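ADP-ribosylation factor guanine nucleotide-exchange factor SEC7 (Saccharomyces cerevisiae, PDB 4OIY) activates the small GTPase ARF1 at the trans-Golgi network by promoting guanine nucleotide exchange through its all-helical Sec7 domain, thereby supporting vesicle budding and Golgi traffic. Local coordinates at residues A[44-49]-A[78-83]; A[90-95]-A[113-118]. All coordinates share one frame; numbering follows the deposited sequence.

Interaction 1 (A[44-49]-A[78-83]); sequences IAKWLL and VDEFDF
K46 on helix 41-50 reaches E80 of segment 78-83 through a surface salt bridge, and L49, nearly one turn further along, packs on the backbone end of the same glutamate. E80 can be followed from its root outward. Its CB lies 3.4 Å from L49 CD1, a close approach between aliphatic groups, and CG stays near the same methyl at 4.0 Å. The chain then turns about CB-CG (chi2 -65°), which swings the carboxylate off the leucine and over to the lysine. There the carboxyl carbon CD sits 3.7 Å from K46 CG, and OE1 accepts a hydrogen bond of 3.0 Å from K46 NZ. The ammonium approaches OE1 from the syn side, 30° out of the carboxylate plane, while OE2 is also close to NZ at 3.5 Å. K46 is extended as far as CE and turns only at its last torsion (chi4 -77°); the two side chains meet at about a right angle, and the aliphatic CG and CE of the lysine lie against the carboxylate as well.

The other branch of L49 serves F81: CD2 stands 4.0 Å from CZ of the ring, so the leucine spans the two residues with one methyl each. The burial is modest, 230 Å² in all. Next to it, A45 rests on A76 and F77 of helix 68-79, and L49 on F77, while the F81 ring packs edge-to-face with F95 of helix 88-96, making this surface packing between helices of the all-helical Sec7 domain.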
ATOM      1  N   ILE A  44       8.263   8.584 -11.787  1.00 12.22           N
ATOM      2  CA  ILE A  44       6.824   8.653 -11.561  1.00 11.45           C
ATOM      3  C   ILE A  44       6.468   8.251 -10.125  1.00 11.21           C
ATOM      4  O   ILE A  44       5.688   8.936  -9.469  1.00 11.00           O
ATOM      5  CB  ILE A  44       6.034   7.786 -12.562  1.00 11.31           C
ATOM      6  CG1 ILE A  44       6.228   8.296 -14.003  1.00 11.53           C
ATOM      7  CG2 ILE A  44       4.553   7.811 -12.212  1.00 11.46           C
ATOM      8  CD1 ILE A  44       5.668   7.367 -15.057  1.00 11.57           C
ATOM      9  N   ALA A  45       7.036   7.150  -9.639  1.00 11.01           N
ATOM     10  CA  ALA A  45       6.800   6.708  -8.257  1.00 11.19           C
ATOM     11  C   ALA A  45       7.150   7.793  -7.235  1.00 11.27           C
ATOM     12  O   ALA A  45       6.394   8.044  -6.299  1.00 10.90           O
ATOM     13  CB  ALA A  45       7.588   5.439  -7.963  1.00 11.38           C
ATOM     14  N   LYS A  46       8.296   8.442  -7.416  1.00 11.76           N
ATOM     15  CA  LYS A  46       8.706   9.491  -6.492  1.00 12.49           C
ATOM     16  C   LYS A  46       7.718  10.660  -6.503  1.00 12.24           C
ATOM     17  O   LYS A  46       7.360  11.189  -5.445  1.00 12.87           O
ATOM     18  CB  LYS A  46      10.118   9.970  -6.826  1.00 13.27           C
ATOM     19  CG  LYS A  46      11.202   8.994  -6.402  1.00 14.18           C
ATOM     20  CD  LYS A  46      12.586   9.533  -6.749  1.00 15.07           C
ATOM     21  CE  LYS A  46      13.697   8.583  -6.331  1.00 16.22           C
ATOM     22  NZ  LYS A  46      13.948   8.637  -4.869  1.00 17.16           N
ATOM     23  N   TRP A  47       7.261  11.045  -7.692  1.00 12.15           N
ATOM     24  CA  TRP A  47       6.278  12.125  -7.816  1.00 12.15           C
ATOM     25  C   TRP A  47       4.957  11.777  -7.110  1.00 12.03           C
ATOM     26  O   TRP A  47       4.378  12.615  -6.413  1.00 12.15           O
ATOM     27  CB  TRP A  47       6.040  12.489  -9.288  1.00 12.25           C
ATOM     28  CG  TRP A  47       5.152  13.703  -9.461  1.00 12.34           C
ATOM     29  CD1 TRP A  47       5.530  15.020  -9.415  1.00 12.40           C
ATOM     30  CD2 TRP A  47       3.742  13.703  -9.695  1.00 11.91           C
ATOM     31  NE1 TRP A  47       4.441  15.834  -9.613  1.00 12.51           N
ATOM     32  CE2 TRP A  47       3.327  15.052  -9.773  1.00 12.28           C
ATOM     33  CE3 TRP A  47       2.785  12.693  -9.840  1.00 11.85           C
ATOM     34  CZ2 TRP A  47       1.999  15.412 -10.000  1.00 11.89           C
ATOM     35  CZ3 TRP A  47       1.463  13.058 -10.070  1.00 11.61           C
ATOM     36  CH2 TRP A  47       1.086  14.400 -10.144  1.00 11.86           C
ATOM     37  N   LEU A  48       4.493  10.540  -7.263  1.00 11.93           N
ATOM     38  CA  LEU A  48       3.286  10.093  -6.561  1.00 12.59           C
ATOM     39  C   LEU A  48       3.419  10.265  -5.046  1.00 13.51           C
ATOM     40  O   LEU A  48       2.488  10.739  -4.387  1.00 13.85           O
ATOM     41  CB  LEU A  48       2.960   8.632  -6.909  1.00 12.23           C
ATOM     42  CG  LEU A  48       2.592   8.343  -8.372  1.00 11.99           C
ATOM     43  CD1 LEU A  48       2.383   6.856  -8.609  1.00 11.85           C
ATOM     44  CD2 LEU A  48       1.368   9.132  -8.808  1.00 12.12           C
ATOM     45  N   LEU A  49       4.581   9.912  -4.500  1.00 14.22           N
ATOM     46  CA  LEU A  49       4.792   9.947  -3.048  1.00 15.29           C
ATOM     47  C   LEU A  49       5.101  11.332  -2.487  1.00 16.79           C
ATOM     48  O   LEU A  49       4.804  11.616  -1.322  1.00 17.49           O
ATOM     49  CB  LEU A  49       5.906   8.976  -2.658  1.00 15.16           C
ATOM     50  CG  LEU A  49       5.479   7.507  -2.722  1.00 14.96           C
ATOM     51  CD1 LEU A  49       6.685   6.581  -2.725  1.00 15.19           C
ATOM     52  CD2 LEU A  49       4.547   7.158  -1.568  1.00 14.99           C
ATOM     53  N   VAL A  78       6.659   0.889  -4.238  1.00 10.25           N
ATOM     54  CA  VAL A  78       6.951   0.100  -3.035  1.00 10.44           C
ATOM     55  C   VAL A  78       8.430   0.234  -2.661  1.00 11.40           C
ATOM     56  O   VAL A  78       8.757   0.327  -1.486  1.00 11.16           O
ATOM     57  CB  VAL A  78       6.566  -1.391  -3.184  1.00 10.31           C
ATOM     58  CG1 VAL A  78       6.799  -2.137  -1.877  1.00 10.36           C
ATOM     59  CG2 VAL A  78       5.106  -1.530  -3.599  1.00 10.23           C
ATOM     60  N   ASP A  79       9.305   0.279  -3.662  1.00 12.67           N
ATOM     61  CA  ASP A  79      10.751   0.389  -3.415  1.00 14.13           C
ATOM     62  C   ASP A  79      11.156   1.682  -2.713  1.00 14.02           C
ATOM     63  O   ASP A  79      12.237   1.734  -2.124  1.00 14.82           O
ATOM     64  CB  ASP A  79      11.554   0.285  -4.719  1.00 15.60           C
ATOM     65  CG  ASP A  79      11.699  -1.132  -5.221  1.00 17.01           C
ATOM     66  OD1 ASP A  79      11.375  -2.095  -4.491  1.00 18.34           O
ATOM     67  OD2 ASP A  79      12.169  -1.279  -6.376  1.00 19.33           O
ATOM     68  N   GLU A  80      10.324   2.721  -2.794  1.00 13.67           N
ATOM     69  CA  GLU A  80      10.601   3.996  -2.121  1.00 13.89           C
ATOM     70  C   GLU A  80      10.363   3.959  -0.612  1.00 13.69           C
ATOM     71  O   GLU A  80      10.836   4.832   0.112  1.00 14.11           O
ATOM     72  CB  GLU A  80       9.774   5.119  -2.748  1.00 14.68           C
ATOM     73  CG  GLU A  80      10.195   5.434  -4.169  1.00 15.40           C
ATOM     74  CD  GLU A  80      11.603   5.989  -4.227  1.00 16.47           C
ATOM     75  OE1 GLU A  80      11.877   6.968  -3.508  1.00 17.72           O
ATOM     76  OE2 GLU A  80      12.428   5.438  -4.981  1.00 17.83           O
ATOM     77  N   PHE A  81       9.646   2.950  -0.135  1.00 12.77           N
ATOM     78  CA  PHE A  81       9.353   2.838   1.288  1.00 12.59           C
ATOM     79  C   PHE A  81      10.544   2.272   2.039  1.00 12.93           C
ATOM     80  O   PHE A  81      11.235   1.367   1.544  1.00 13.26           O
ATOM     81  CB  PHE A  81       8.135   1.944   1.533  1.00 11.98           C
ATOM     82  CG  PHE A  81       6.833   2.600   1.204  1.00 11.56           C
ATOM     83  CD1 PHE A  81       6.438   2.729  -0.115  1.00 11.15           C
ATOM     84  CD2 PHE A  81       6.008   3.097   2.206  1.00 11.25           C
ATOM     85  CE1 PHE A  81       5.245   3.339  -0.436  1.00 11.23           C
ATOM     86  CE2 PHE A  81       4.819   3.722   1.891  1.00 11.16           C
ATOM     87  CZ  PHE A  81       4.433   3.832   0.564  1.00 10.97           C
ATOM     88  N   ASP A  82      10.775   2.808   3.233  1.00 13.71           N
ATOM     89  CA  ASP A  82      11.762   2.252   4.141  1.00 14.55           C
ATOM     90  C   ASP A  82      11.032   1.583   5.292  1.00 14.13           C
ATOM     91  O   ASP A  82      10.538   2.254   6.189  1.00 14.97           O
ATOM     92  CB  ASP A  82      12.699   3.345   4.657  1.00 16.08           C
ATOM     93  CG  ASP A  82      13.883   2.785   5.426  1.00 17.82           C
ATOM     94  OD1 ASP A  82      13.987   1.545   5.563  1.00 19.28           O
ATOM     95  OD2 ASP A  82      14.728   3.594   5.880  1.00 20.24           O
ATOM     96  N   PHE A  83      10.955   0.254   5.242  1.00 12.83           N
ATOM     97  CA  PHE A  83      10.331  -0.541   6.301  1.00 12.58           C
ATOM     98  C   PHE A  83      11.345  -1.071   7.308  1.00 12.89           C
ATOM     99  O   PHE A  83      10.986  -1.852   8.183  1.00 12.41           O
ATOM    100  CB  PHE A  83       9.583  -1.739   5.701  1.00 12.19           C
ATOM    101  CG  PHE A  83       8.518  -1.378   4.696  1.00 11.60           C
ATOM    102  CD1 PHE A  83       7.565  -0.399   4.970  1.00 11.39           C
ATOM    103  CD2 PHE A  83       8.443  -2.054   3.490  1.00 11.59           C
ATOM    104  CE1 PHE A  83       6.574  -0.093   4.048  1.00 11.36           C
ATOM    105  CE2 PHE A  83       7.454  -1.745   2.566  1.00 11.49           C
ATOM    106  CZ  PHE A  83       6.520  -0.767   2.850  1.00 11.11           C
TER

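Interaction 2 (A[90-95]-A[113-118])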
ATOM      1  N   ASP A  90       3.276  -1.779  11.388  1.00 10.37           N
ATOM      2  CA  ASP A  90       3.667  -0.403  11.120  1.00 11.16           C
ATOM      3  C   ASP A  90       4.022  -0.203   9.653  1.00 10.55           C
ATOM      4  O   ASP A  90       3.680   0.819   9.057  1.00 10.43           O
ATOM      5  CB  ASP A  90       4.785   0.034  12.063  1.00 12.57           C
ATOM      6  CG  ASP A  90       4.251   0.437  13.443  1.00 13.94           C
ATOM      7  OD1 ASP A  90       3.043   0.747  13.562  1.00 16.97           O
ATOM      8  OD2 ASP A  90       5.031   0.444  14.401  1.00 16.83           O
ATOM      9  N   ALA A  91       4.662  -1.204   9.057  1.00 10.10           N
ATOM     10  CA  ALA A  91       4.960  -1.167   7.626  1.00 10.14           C
ATOM     11  C   ALA A  91       3.688  -1.163   6.791  1.00 10.05           C
ATOM     12  O   ALA A  91       3.540  -0.345   5.898  1.00  9.49           O
ATOM     13  CB  ALA A  91       5.850  -2.334   7.233  1.00 10.31           C
ATOM     14  N   LEU A  92       2.761  -2.056   7.119  1.00 10.17           N
ATOM     15  CA  LEU A  92       1.471  -2.114   6.429  1.00 10.74           C
ATOM     16  C   LEU A  92       0.682  -0.805   6.566  1.00 11.10           C
ATOM     17  O   LEU A  92       0.037  -0.355   5.610  1.00 10.70           O
ATOM     18  CB  LEU A  92       0.641  -3.267   6.985  1.00 11.16           C
ATOM     19  CG  LEU A  92      -0.527  -3.789   6.156  1.00 11.96           C
ATOM     20  CD1 LEU A  92      -0.027  -4.332   4.830  1.00 11.90           C
ATOM     21  CD2 LEU A  92      -1.247  -4.862   6.951  1.00 12.33           C
ATOM     22  N   ARG A  93       0.717  -0.196   7.753  1.00 11.36           N
ATOM     23  CA  ARG A  93      -0.008   1.054   7.982  1.00 12.38           C
ATOM     24  C   ARG A  93       0.560   2.154   7.091  1.00 12.15           C
ATOM     25  O   ARG A  93      -0.188   2.874   6.421  1.00 12.16           O
ATOM     26  CB  ARG A  93       0.028   1.490   9.462  1.00 13.53           C
ATOM     27  CG  ARG A  93      -0.917   2.665   9.720  1.00 14.71           C
ATOM     28  CD  ARG A  93      -1.102   3.097  11.170  1.00 15.80           C
ATOM     29  NE  ARG A  93      -1.552   2.050  12.096  1.00 16.18           N
ATOM     30  CZ  ARG A  93      -0.743   1.314  12.853  1.00 16.13           C
ATOM     31  NH1 ARG A  93       0.575   1.468  12.786  1.00 16.79           N
ATOM     32  NH2 ARG A  93      -1.249   0.403  13.670  1.00 16.15           N
ATOM     33  N   SER A  94       1.883   2.272   7.070  1.00 11.88           N
ATOM     34  CA  SER A  94       2.554   3.257   6.233  1.00 12.32           C
ATOM     35  C   SER A  94       2.195   3.056   4.760  1.00 11.37           C
ATOM     36  O   SER A  94       1.854   4.000   4.054  1.00 11.98           O
ATOM     37  CB  SER A  94       4.068   3.168   6.419  1.00 13.04           C
ATOM     38  OG  SER A  94       4.746   3.993   5.488  1.00 15.32           O
ATOM     39  N   PHE A  95       2.237   1.806   4.324  1.00 10.48           N
ATOM     40  CA  PHE A  95       1.976   1.457   2.935  1.00 10.03           C
ATOM     41  C   PHE A  95       0.511   1.698   2.534  1.00 10.02           C
ATOM     42  O   PHE A  95       0.231   2.412   1.570  1.00  9.81           O
ATOM     43  CB  PHE A  95       2.358  -0.010   2.723  1.00  9.77           C
ATOM     44  CG  PHE A  95       2.248  -0.478   1.301  1.00  9.49           C
ATOM     45  CD1 PHE A  95       2.932   0.167   0.286  1.00  9.72           C
ATOM     46  CD2 PHE A  95       1.494  -1.602   0.987  1.00  9.43           C
ATOM     47  CE1 PHE A  95       2.834  -0.274  -1.027  1.00  9.64           C
ATOM     48  CE2 PHE A  95       1.398  -2.054  -0.316  1.00  9.35           C
ATOM     49  CZ  PHE A  95       2.072  -1.390  -1.327  1.00  9.58           C
ATOM     50  N   LEU A 113       2.186  -8.882  -2.600  1.00  9.17           N
ATOM     51  CA  LEU A 113       3.406  -9.672  -2.809  1.00  9.76           C
ATOM     52  C   LEU A 113       4.639  -8.779  -2.842  1.00  9.35           C
ATOM     53  O   LEU A 113       5.660  -9.115  -2.237  1.00  9.17           O
ATOM     54  CB  LEU A 113       3.333 -10.546  -4.065  1.00 10.50           C
ATOM     55  CG  LEU A 113       4.585 -11.398  -4.320  1.00 11.44           C
ATOM     56  CD1 LEU A 113       4.887 -12.338  -3.160  1.00 11.83           C
ATOM     57  CD2 LEU A 113       4.416 -12.160  -5.627  1.00 11.83           C
ATOM     58  N   LYS A 114       4.549  -7.640  -3.526  1.00  9.13           N
ATOM     59  CA  LYS A 114       5.674  -6.711  -3.575  1.00  9.13           C
ATOM     60  C   LYS A 114       5.946  -6.107  -2.199  1.00  8.55           C
ATOM     61  O   LYS A 114       7.102  -5.969  -1.799  1.00  8.17           O
ATOM     62  CB  LYS A 114       5.426  -5.607  -4.595  1.00  9.99           C
ATOM     63  CG  LYS A 114       6.567  -4.616  -4.732  1.00 11.00           C
ATOM     64  CD  LYS A 114       7.864  -5.229  -5.241  1.00 12.12           C
ATOM     65  CE  LYS A 114       8.942  -4.156  -5.322  1.00 13.30           C
ATOM     66  NZ  LYS A 114      10.295  -4.678  -5.641  1.00 14.31           N
ATOM     67  N   PHE A 115       4.887  -5.743  -1.479  1.00  8.17           N
ATOM     68  CA  PHE A 115       5.032  -5.296  -0.096  1.00  8.25           C
ATOM     69  C   PHE A 115       5.782  -6.336   0.734  1.00  8.30           C
ATOM     70  O   PHE A 115       6.741  -6.004   1.434  1.00  8.17           O
ATOM     71  CB  PHE A 115       3.672  -5.014   0.538  1.00  8.29           C
ATOM     72  CG  PHE A 115       3.730  -4.855   2.025  1.00  8.20           C
ATOM     73  CD1 PHE A 115       4.121  -3.646   2.577  1.00  8.28           C
ATOM     74  CD2 PHE A 115       3.443  -5.917   2.868  1.00  8.14           C
ATOM     75  CE1 PHE A 115       4.217  -3.498   3.940  1.00  8.41           C
ATOM     76  CE2 PHE A 115       3.544  -5.775   4.242  1.00  8.39           C
ATOM     77  CZ  PHE A 115       3.931  -4.558   4.772  1.00  8.37           C
ATOM     78  N   ALA A 116       5.350  -7.589   0.647  1.00  8.34           N
ATOM     79  CA  ALA A 116       5.952  -8.668   1.438  1.00  8.86           C
ATOM     80  C   ALA A 116       7.424  -8.824   1.093  1.00  9.46           C
ATOM     81  O   ALA A 116       8.259  -8.981   1.979  1.00  9.16           O
ATOM     82  CB  ALA A 116       5.210  -9.980   1.205  1.00  8.84           C
ATOM     83  N   GLU A 117       7.744  -8.779  -0.191  1.00 10.39           N
ATOM     84  CA  GLU A 117       9.129  -8.916  -0.631  1.00 11.39           C
ATOM     85  C   GLU A 117      10.002  -7.789  -0.090  1.00 11.35           C
ATOM     86  O   GLU A 117      11.111  -8.037   0.393  1.00 11.31           O
ATOM     87  CB  GLU A 117       9.199  -9.007  -2.153  1.00 12.63           C
ATOM     88  CG  GLU A 117       8.693 -10.344  -2.672  1.00 14.49           C
ATOM     89  CD  GLU A 117       8.424 -10.358  -4.162  1.00 15.96           C
ATOM     90  OE1 GLU A 117       8.527  -9.293  -4.805  1.00 18.13           O
ATOM     91  OE2 GLU A 117       8.083 -11.441  -4.693  1.00 17.97           O
ATOM     92  N   ARG A 118       9.494  -6.566  -0.142  1.00 11.16           N
ATOM     93  CA  ARG A 118      10.225  -5.398   0.356  1.00 11.53           C
ATOM     94  C   ARG A 118      10.388  -5.509   1.858  1.00 10.96           C
ATOM     95  O   ARG A 118      11.470  -5.264   2.394  1.00 10.46           O
ATOM     96  CB  ARG A 118       9.481  -4.107  -0.015  1.00 12.73           C
ATOM     97  CG  ARG A 118      10.099  -2.803   0.484  1.00 14.42           C
ATOM     98  CD  ARG A 118      11.349  -2.467  -0.288  1.00 15.83           C
ATOM     99  NE  ARG A 118      11.907  -1.167   0.089  1.00 17.30           N
ATOM    100  CZ  ARG A 118      13.105  -0.730  -0.290  1.00 19.00           C
ATOM    101  NH1 ARG A 118      13.882  -1.472  -1.068  1.00 19.98           N
ATOM    102  NH2 ARG A 118      13.526   0.466   0.110  1.00 19.72           N
TER
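In the buried helical core of the Sec7 domain, helices 88-96 and 105-122 pack through F115, whose ring enters the surface formed by A91, L92 and F95. The axes of the two segments pass 11.3 Å apart, at 133° between their directions, and the large ring bridges this wide spacing. With CG of F115 opposite its own backbone nitrogen (chi1 167°), the ring projects across to the facing helix.

Each neighbour meets a different part of it. L92 CD1 lies over one face, displaced toward the rim and 4.1 Å from the centroid, in a CH-pi contact. At the edge, CE1 comes 3.7 Å from the backbone carbon C of A91. CZ reaches both the A91 methyl CB, at 3.8 Å, and the backbone N of L92, at 3.6 Å. F95 slides past in the opposite direction: the two ring planes are 22° from parallel, but their centroids are 5.4 Å apart, so overlap is slight and the closest pair is F95 CD2 to F115 CD1 at 3.7 Å. An alanine in place of F115 is likely to open a gap between the helices, depriving L92 CD1 of its aromatic face and A91 of the ring edge.

Further rings extend the cluster, F83 meeting F115 edge-to-face and F99 doing the same to F95, while S137 and L140 of helix 130-148 touch F115 and L92 respectively. The result is an oblique, antiparallel-leaning helix pair, packed by apolar and aromatic side chains with no hydrogen bond between the two segments, within the right-handed superhelix of the Sec7 domain.

How the interactions relate
From the N terminus, helix 41-50 comes first, and interaction 1 closes a largely helical excursion of 28 residues when the chain returns at 78-83. Interaction 2 opens only afterwards, on helix 88-96, and closes a shorter excursion at 113-118, so the two follow in series and neither nest nor cross. They nevertheless join physically, their centres 12 Å apart: D79 forms a salt bridge with K114, F81 O probably accepts a hydrogen bond from R118 NH2, and F83 packs on A91. Segment 78-83 therefore carries the surface contact of helix 41-50 through to the buried pairing of helices 88-96 and 105-122, within one Sec7 domain.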